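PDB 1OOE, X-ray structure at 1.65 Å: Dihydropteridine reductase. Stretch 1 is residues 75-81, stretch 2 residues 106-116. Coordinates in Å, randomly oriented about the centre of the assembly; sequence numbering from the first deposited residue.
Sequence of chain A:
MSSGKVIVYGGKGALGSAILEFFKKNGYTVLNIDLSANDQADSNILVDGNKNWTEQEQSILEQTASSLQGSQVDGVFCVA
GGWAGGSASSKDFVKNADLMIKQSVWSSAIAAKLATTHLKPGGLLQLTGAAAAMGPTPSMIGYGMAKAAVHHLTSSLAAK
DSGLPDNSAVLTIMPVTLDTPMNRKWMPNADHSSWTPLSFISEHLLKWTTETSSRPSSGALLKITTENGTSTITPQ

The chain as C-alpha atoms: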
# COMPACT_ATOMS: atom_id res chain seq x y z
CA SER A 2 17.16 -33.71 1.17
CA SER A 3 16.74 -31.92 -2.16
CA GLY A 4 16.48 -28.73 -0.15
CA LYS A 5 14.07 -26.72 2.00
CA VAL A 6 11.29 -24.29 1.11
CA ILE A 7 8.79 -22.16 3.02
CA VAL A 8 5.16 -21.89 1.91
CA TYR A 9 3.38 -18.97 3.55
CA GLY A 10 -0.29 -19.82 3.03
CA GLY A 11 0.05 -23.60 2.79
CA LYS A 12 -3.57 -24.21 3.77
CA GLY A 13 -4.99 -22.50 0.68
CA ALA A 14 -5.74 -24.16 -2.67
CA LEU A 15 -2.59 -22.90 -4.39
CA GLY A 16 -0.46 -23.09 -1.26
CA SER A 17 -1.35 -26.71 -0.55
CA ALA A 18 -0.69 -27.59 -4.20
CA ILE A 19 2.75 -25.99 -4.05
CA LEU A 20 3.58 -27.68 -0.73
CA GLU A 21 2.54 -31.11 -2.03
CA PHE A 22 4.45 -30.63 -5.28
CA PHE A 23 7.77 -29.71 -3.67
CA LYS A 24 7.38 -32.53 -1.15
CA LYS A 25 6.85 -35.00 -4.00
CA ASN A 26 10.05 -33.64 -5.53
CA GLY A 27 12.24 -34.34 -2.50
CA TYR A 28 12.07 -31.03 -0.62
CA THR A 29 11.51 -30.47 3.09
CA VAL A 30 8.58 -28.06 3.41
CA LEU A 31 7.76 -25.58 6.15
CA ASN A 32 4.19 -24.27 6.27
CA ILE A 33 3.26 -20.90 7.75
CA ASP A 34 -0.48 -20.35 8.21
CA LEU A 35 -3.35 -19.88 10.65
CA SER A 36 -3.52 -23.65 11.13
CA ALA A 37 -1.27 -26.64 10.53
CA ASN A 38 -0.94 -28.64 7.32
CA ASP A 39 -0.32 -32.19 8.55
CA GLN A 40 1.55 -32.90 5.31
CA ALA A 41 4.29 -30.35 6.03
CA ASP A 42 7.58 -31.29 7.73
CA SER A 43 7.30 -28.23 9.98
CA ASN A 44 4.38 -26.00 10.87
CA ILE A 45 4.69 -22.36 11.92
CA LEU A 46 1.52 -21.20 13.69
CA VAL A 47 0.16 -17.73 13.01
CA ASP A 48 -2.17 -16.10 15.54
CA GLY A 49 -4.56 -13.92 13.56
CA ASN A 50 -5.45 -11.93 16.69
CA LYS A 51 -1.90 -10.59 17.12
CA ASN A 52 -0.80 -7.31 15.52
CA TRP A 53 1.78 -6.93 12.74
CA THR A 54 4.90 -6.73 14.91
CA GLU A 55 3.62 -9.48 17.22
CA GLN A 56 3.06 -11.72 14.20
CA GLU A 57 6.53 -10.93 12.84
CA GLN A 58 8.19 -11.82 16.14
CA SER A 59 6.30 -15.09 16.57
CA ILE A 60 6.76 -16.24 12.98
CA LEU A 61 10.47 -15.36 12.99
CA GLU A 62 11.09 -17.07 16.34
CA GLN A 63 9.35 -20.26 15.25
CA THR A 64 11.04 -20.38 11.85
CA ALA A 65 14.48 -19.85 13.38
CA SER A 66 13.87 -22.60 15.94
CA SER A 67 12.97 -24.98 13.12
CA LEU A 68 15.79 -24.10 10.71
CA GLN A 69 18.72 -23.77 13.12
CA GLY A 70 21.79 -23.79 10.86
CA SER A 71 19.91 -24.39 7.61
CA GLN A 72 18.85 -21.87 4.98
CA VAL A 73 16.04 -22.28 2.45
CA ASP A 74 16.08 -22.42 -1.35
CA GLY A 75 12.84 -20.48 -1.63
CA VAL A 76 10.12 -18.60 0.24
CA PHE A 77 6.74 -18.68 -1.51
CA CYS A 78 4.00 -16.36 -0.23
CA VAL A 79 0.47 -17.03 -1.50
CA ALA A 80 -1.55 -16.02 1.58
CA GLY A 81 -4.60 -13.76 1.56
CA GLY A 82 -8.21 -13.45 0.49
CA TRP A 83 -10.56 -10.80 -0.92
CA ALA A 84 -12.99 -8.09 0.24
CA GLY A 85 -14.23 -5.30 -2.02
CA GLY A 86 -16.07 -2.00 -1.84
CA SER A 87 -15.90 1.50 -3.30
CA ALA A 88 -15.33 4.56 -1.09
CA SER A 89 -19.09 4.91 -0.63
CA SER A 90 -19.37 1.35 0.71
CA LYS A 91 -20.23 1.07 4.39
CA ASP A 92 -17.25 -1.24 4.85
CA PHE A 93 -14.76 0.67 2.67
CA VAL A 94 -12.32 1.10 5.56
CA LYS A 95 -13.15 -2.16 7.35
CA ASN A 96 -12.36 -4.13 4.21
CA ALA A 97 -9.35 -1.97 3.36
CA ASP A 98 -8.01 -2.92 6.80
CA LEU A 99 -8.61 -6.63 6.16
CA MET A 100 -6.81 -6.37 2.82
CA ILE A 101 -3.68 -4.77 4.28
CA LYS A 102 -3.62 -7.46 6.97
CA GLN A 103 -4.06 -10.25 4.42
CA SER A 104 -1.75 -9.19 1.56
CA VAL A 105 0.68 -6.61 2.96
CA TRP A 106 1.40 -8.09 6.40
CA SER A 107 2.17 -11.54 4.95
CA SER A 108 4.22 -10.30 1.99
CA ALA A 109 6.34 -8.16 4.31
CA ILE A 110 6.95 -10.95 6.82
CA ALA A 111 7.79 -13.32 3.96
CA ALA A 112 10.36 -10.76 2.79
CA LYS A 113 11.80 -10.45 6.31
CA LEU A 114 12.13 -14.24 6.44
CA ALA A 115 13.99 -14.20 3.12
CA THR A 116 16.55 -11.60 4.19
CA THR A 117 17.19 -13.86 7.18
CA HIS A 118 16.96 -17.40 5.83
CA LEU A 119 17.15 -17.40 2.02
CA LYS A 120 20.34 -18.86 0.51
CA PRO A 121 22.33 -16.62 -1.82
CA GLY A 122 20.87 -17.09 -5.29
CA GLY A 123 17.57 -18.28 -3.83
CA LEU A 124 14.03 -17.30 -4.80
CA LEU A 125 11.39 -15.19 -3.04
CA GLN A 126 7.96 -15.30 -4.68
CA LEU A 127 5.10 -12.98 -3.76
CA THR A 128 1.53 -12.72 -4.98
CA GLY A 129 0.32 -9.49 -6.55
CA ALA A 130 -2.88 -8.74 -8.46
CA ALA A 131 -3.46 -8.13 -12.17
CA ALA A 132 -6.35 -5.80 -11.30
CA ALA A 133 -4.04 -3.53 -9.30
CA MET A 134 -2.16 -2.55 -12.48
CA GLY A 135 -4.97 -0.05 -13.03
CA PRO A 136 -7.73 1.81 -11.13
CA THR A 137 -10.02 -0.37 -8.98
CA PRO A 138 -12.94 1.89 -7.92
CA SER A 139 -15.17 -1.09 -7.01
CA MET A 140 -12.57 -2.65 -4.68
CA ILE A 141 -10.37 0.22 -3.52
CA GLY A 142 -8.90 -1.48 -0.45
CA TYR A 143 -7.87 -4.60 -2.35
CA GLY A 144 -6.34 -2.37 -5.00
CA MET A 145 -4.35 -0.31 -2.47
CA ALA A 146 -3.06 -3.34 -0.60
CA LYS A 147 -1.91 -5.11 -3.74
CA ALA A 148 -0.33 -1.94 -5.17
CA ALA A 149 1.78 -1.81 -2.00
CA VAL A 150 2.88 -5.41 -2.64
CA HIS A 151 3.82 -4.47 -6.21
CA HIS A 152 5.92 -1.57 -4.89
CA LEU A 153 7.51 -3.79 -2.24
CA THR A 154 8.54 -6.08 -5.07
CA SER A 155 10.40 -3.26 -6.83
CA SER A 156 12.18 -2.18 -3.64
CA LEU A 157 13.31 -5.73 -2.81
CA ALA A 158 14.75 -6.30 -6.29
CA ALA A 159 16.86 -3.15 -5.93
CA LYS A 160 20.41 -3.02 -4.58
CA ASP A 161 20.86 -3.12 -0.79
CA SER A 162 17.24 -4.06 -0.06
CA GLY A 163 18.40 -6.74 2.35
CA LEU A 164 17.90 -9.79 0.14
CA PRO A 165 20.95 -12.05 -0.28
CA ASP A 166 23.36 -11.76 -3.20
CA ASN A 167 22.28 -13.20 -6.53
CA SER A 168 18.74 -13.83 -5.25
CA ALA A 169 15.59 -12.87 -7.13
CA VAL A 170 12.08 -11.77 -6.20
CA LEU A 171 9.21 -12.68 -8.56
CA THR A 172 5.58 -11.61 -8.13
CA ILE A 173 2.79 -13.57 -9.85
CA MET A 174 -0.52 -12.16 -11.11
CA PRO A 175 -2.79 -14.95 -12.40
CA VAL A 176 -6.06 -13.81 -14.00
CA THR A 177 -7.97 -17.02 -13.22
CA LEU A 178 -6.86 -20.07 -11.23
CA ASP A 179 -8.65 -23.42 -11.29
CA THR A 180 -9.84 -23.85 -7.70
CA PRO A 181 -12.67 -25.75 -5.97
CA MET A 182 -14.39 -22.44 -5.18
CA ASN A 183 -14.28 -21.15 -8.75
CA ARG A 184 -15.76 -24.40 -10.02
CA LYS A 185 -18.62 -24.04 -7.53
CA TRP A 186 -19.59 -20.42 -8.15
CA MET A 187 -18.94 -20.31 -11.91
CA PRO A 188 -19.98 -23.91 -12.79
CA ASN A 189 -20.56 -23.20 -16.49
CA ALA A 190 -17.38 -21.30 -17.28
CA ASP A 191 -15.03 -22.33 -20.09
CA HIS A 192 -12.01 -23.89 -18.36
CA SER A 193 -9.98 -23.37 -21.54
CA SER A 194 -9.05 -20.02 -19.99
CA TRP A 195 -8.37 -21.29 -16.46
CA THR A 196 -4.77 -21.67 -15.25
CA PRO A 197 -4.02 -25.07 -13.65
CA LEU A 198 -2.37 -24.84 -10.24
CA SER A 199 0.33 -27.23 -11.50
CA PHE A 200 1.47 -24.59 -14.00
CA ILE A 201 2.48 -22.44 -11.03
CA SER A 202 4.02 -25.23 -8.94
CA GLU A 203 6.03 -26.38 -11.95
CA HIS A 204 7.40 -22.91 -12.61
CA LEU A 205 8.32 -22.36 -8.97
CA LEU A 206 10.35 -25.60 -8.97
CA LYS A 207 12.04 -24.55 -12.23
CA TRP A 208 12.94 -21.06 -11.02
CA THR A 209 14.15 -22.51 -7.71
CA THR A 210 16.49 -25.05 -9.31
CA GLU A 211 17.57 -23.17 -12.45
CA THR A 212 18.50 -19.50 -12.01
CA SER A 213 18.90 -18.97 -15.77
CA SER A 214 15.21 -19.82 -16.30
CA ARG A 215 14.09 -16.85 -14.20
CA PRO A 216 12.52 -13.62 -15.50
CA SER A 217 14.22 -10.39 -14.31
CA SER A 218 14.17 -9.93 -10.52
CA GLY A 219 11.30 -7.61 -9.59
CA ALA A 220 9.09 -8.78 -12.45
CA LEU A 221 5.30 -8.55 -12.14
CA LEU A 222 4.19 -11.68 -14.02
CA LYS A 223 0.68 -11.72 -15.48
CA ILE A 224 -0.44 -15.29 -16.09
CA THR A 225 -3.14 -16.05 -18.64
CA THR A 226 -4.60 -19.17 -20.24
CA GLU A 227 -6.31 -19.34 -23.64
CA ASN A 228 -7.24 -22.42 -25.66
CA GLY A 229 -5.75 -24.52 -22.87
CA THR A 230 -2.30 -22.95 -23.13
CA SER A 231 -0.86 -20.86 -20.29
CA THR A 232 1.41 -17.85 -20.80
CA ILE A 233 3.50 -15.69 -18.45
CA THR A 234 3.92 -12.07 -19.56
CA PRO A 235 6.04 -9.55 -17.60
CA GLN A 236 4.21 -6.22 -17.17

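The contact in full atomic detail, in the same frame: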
# COMPACT_ATOMS: atom_id res chain seq x y z
N GLY A 75 13.91 -21.37 -1.19
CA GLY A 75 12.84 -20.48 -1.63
C GLY A 75 11.81 -20.20 -0.55
O GLY A 75 11.62 -20.99 0.38
N VAL A 76 11.18 -19.04 -0.67
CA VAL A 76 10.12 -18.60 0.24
C VAL A 76 8.99 -18.23 -0.72
O VAL A 76 9.15 -17.35 -1.56
CB VAL A 76 10.55 -17.35 1.05
CG1 VAL A 76 9.38 -16.85 1.90
CG2 VAL A 76 11.73 -17.70 1.96
N PHE A 77 7.87 -18.93 -0.62
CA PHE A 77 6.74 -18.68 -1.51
C PHE A 77 5.55 -18.19 -0.70
O PHE A 77 5.02 -18.91 0.14
CB PHE A 77 6.35 -19.97 -2.24
CG PHE A 77 7.53 -20.72 -2.82
CD1 PHE A 77 8.53 -20.05 -3.54
CD2 PHE A 77 7.63 -22.10 -2.66
CE1 PHE A 77 9.60 -20.75 -4.09
CE2 PHE A 77 8.70 -22.81 -3.21
CZ PHE A 77 9.69 -22.13 -3.92
N CYS A 78 5.12 -16.95 -0.96
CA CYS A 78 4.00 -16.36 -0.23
C CYS A 78 2.75 -16.25 -1.10
O CYS A 78 2.72 -15.47 -2.05
CB CYS A 78 4.38 -14.98 0.29
SG CYS A 78 3.15 -14.22 1.38
N VAL A 79 1.73 -17.03 -0.76
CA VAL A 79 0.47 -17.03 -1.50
C VAL A 79 -0.74 -16.83 -0.58
O VAL A 79 -1.87 -17.18 -0.93
CB VAL A 79 0.29 -18.36 -2.28
CG1 VAL A 79 1.34 -18.45 -3.38
CG2 VAL A 79 0.42 -19.55 -1.33
N ALA A 80 -0.49 -16.25 0.59
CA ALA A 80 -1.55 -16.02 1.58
C ALA A 80 -2.47 -14.85 1.24
O ALA A 80 -2.10 -13.95 0.48
CB ALA A 80 -0.93 -15.80 2.95
N GLY A 81 -3.67 -14.86 1.80
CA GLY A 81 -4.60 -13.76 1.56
C GLY A 81 -5.88 -14.06 0.81
O GLY A 81 -5.92 -14.94 -0.04
N TRP A 106 0.73 -7.54 5.22
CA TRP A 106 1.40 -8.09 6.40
C TRP A 106 2.19 -9.36 6.04
O TRP A 106 3.37 -9.48 6.39
CB TRP A 106 0.38 -8.44 7.49
CG TRP A 106 -0.18 -7.25 8.24
CD1 TRP A 106 -0.27 -5.96 7.81
CD2 TRP A 106 -0.79 -7.28 9.54
NE1 TRP A 106 -0.90 -5.18 8.76
CE2 TRP A 106 -1.22 -5.97 9.83
CE3 TRP A 106 -1.00 -8.29 10.49
CZ2 TRP A 106 -1.87 -5.64 11.04
CZ3 TRP A 106 -1.64 -7.97 11.68
CH2 TRP A 106 -2.07 -6.65 11.94
N SER A 107 1.54 -10.28 5.34
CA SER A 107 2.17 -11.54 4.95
C SER A 107 3.35 -11.35 4.00
O SER A 107 4.42 -11.92 4.20
CB SER A 107 1.13 -12.47 4.31
OG SER A 107 0.49 -11.85 3.21
N SER A 108 3.15 -10.54 2.96
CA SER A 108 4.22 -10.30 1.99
C SER A 108 5.45 -9.72 2.67
O SER A 108 6.57 -10.10 2.36
CB SER A 108 3.75 -9.33 0.90
OG SER A 108 2.73 -9.90 0.12
N ALA A 109 5.23 -8.79 3.60
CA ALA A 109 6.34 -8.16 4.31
C ALA A 109 7.07 -9.14 5.22
O ALA A 109 8.30 -9.12 5.29
CB ALA A 109 5.84 -6.98 5.11
N ILE A 110 6.32 -9.98 5.93
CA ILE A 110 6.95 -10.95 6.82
C ILE A 110 7.68 -12.00 5.99
O ILE A 110 8.75 -12.48 6.38
CB ILE A 110 5.90 -11.61 7.76
CG1 ILE A 110 5.36 -10.54 8.73
CG2 ILE A 110 6.54 -12.75 8.56
CD1 ILE A 110 4.28 -11.04 9.66
N ALA A 111 7.12 -12.35 4.83
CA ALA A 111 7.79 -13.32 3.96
C ALA A 111 9.13 -12.72 3.53
O ALA A 111 10.15 -13.42 3.48
CB ALA A 111 6.92 -13.62 2.73
N ALA A 112 9.13 -11.43 3.21
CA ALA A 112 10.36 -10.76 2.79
C ALA A 112 11.38 -10.76 3.93
O ALA A 112 12.56 -11.03 3.72
CB ALA A 112 10.06 -9.32 2.36
N LYS A 113 10.92 -10.46 5.15
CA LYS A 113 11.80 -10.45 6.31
C LYS A 113 12.43 -11.83 6.50
O LYS A 113 13.61 -11.95 6.81
CB LYS A 113 11.02 -10.07 7.58
CG LYS A 113 11.88 -9.91 8.83
CD LYS A 113 12.89 -8.78 8.68
CE LYS A 113 13.82 -8.69 9.88
NZ LYS A 113 14.70 -7.50 9.81
N LEU A 114 11.63 -12.88 6.30
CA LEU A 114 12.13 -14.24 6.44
C LEU A 114 13.22 -14.51 5.41
O LEU A 114 14.23 -15.15 5.71
CB LEU A 114 10.99 -15.25 6.26
CG LEU A 114 10.00 -15.36 7.43
CD1 LEU A 114 8.76 -16.15 7.00
CD2 LEU A 114 10.69 -16.04 8.60
N ALA A 115 13.02 -14.00 4.20
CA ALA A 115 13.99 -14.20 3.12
C ALA A 115 15.34 -13.54 3.40
O ALA A 115 16.39 -14.12 3.15
CB ALA A 115 13.42 -13.68 1.81
N THR A 116 15.31 -12.31 3.90
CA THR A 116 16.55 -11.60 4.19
C THR A 116 17.33 -12.34 5.28
O THR A 116 18.55 -12.24 5.36
CB THR A 116 16.29 -10.15 4.66
OG1 THR A 116 15.50 -10.16 5.85
CG2 THR A 116 15.55 -9.38 3.58
O HOH W 1 2.61 -12.22 -1.32
O HOH W 2 0.20 -12.47 0.46

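At the centre of this contact lies Ala111, whose methyl group faces the strand and meets two of its side chains. CB of Ala111 is 3.8 Å from CB of Cys78 and 4.1 Å from CG1 of Val76, an apolar cluster held by van der Waals contact and by the exclusion of water. The small alanine suits this position: it covers the helix surface without holding the strand off, and the two axes approach to 8.8 Å.

The backbones run almost exactly antiparallel, at 177°. As the strand advances two residues, the helix retreats by four, about one turn, so Val76 lies nearest Ala115, Cys78 nearest Ala111 and Ala80 nearest Ser107. Strand alternation does the rest: Val76 and Cys78 point toward the helix, whereas Phe77 points away. Branched Val76 spans a helical turn, its CG1 reaching Ala111 and its CG2 lying 4.4 Å from CB of Ala115.

Further along, Cys78 extends its sulfur over the helix backbone, with SG 3.9 Å from O of Ser107, a packing contact. O of Ser107 is already engaged within the helix, accepting a hydrogen bond from N of Ala111 at 2.8 Å. Beyond the strand, Ala80 places its CB 4.1 Å from CB of Ser107, again a pairing of small groups.

No direct hydrogen bond joins the two stretches; at the polar edge, water makes the link. One molecule donates to O of Ala80 at 2.7 Å and to OG of Ser107 at 2.8 Å. Another donates to OG of Ser108 at 2.7 Å and, weakly, to O of Cys78 at 3.3 Å. Serine fits both helix positions, being compact enough for close packing while offering a hydroxyl to water. Gly81 ends the stretch with phi/psi of 115°/150°, where a CB would jam against the preceding carbonyl oxygen.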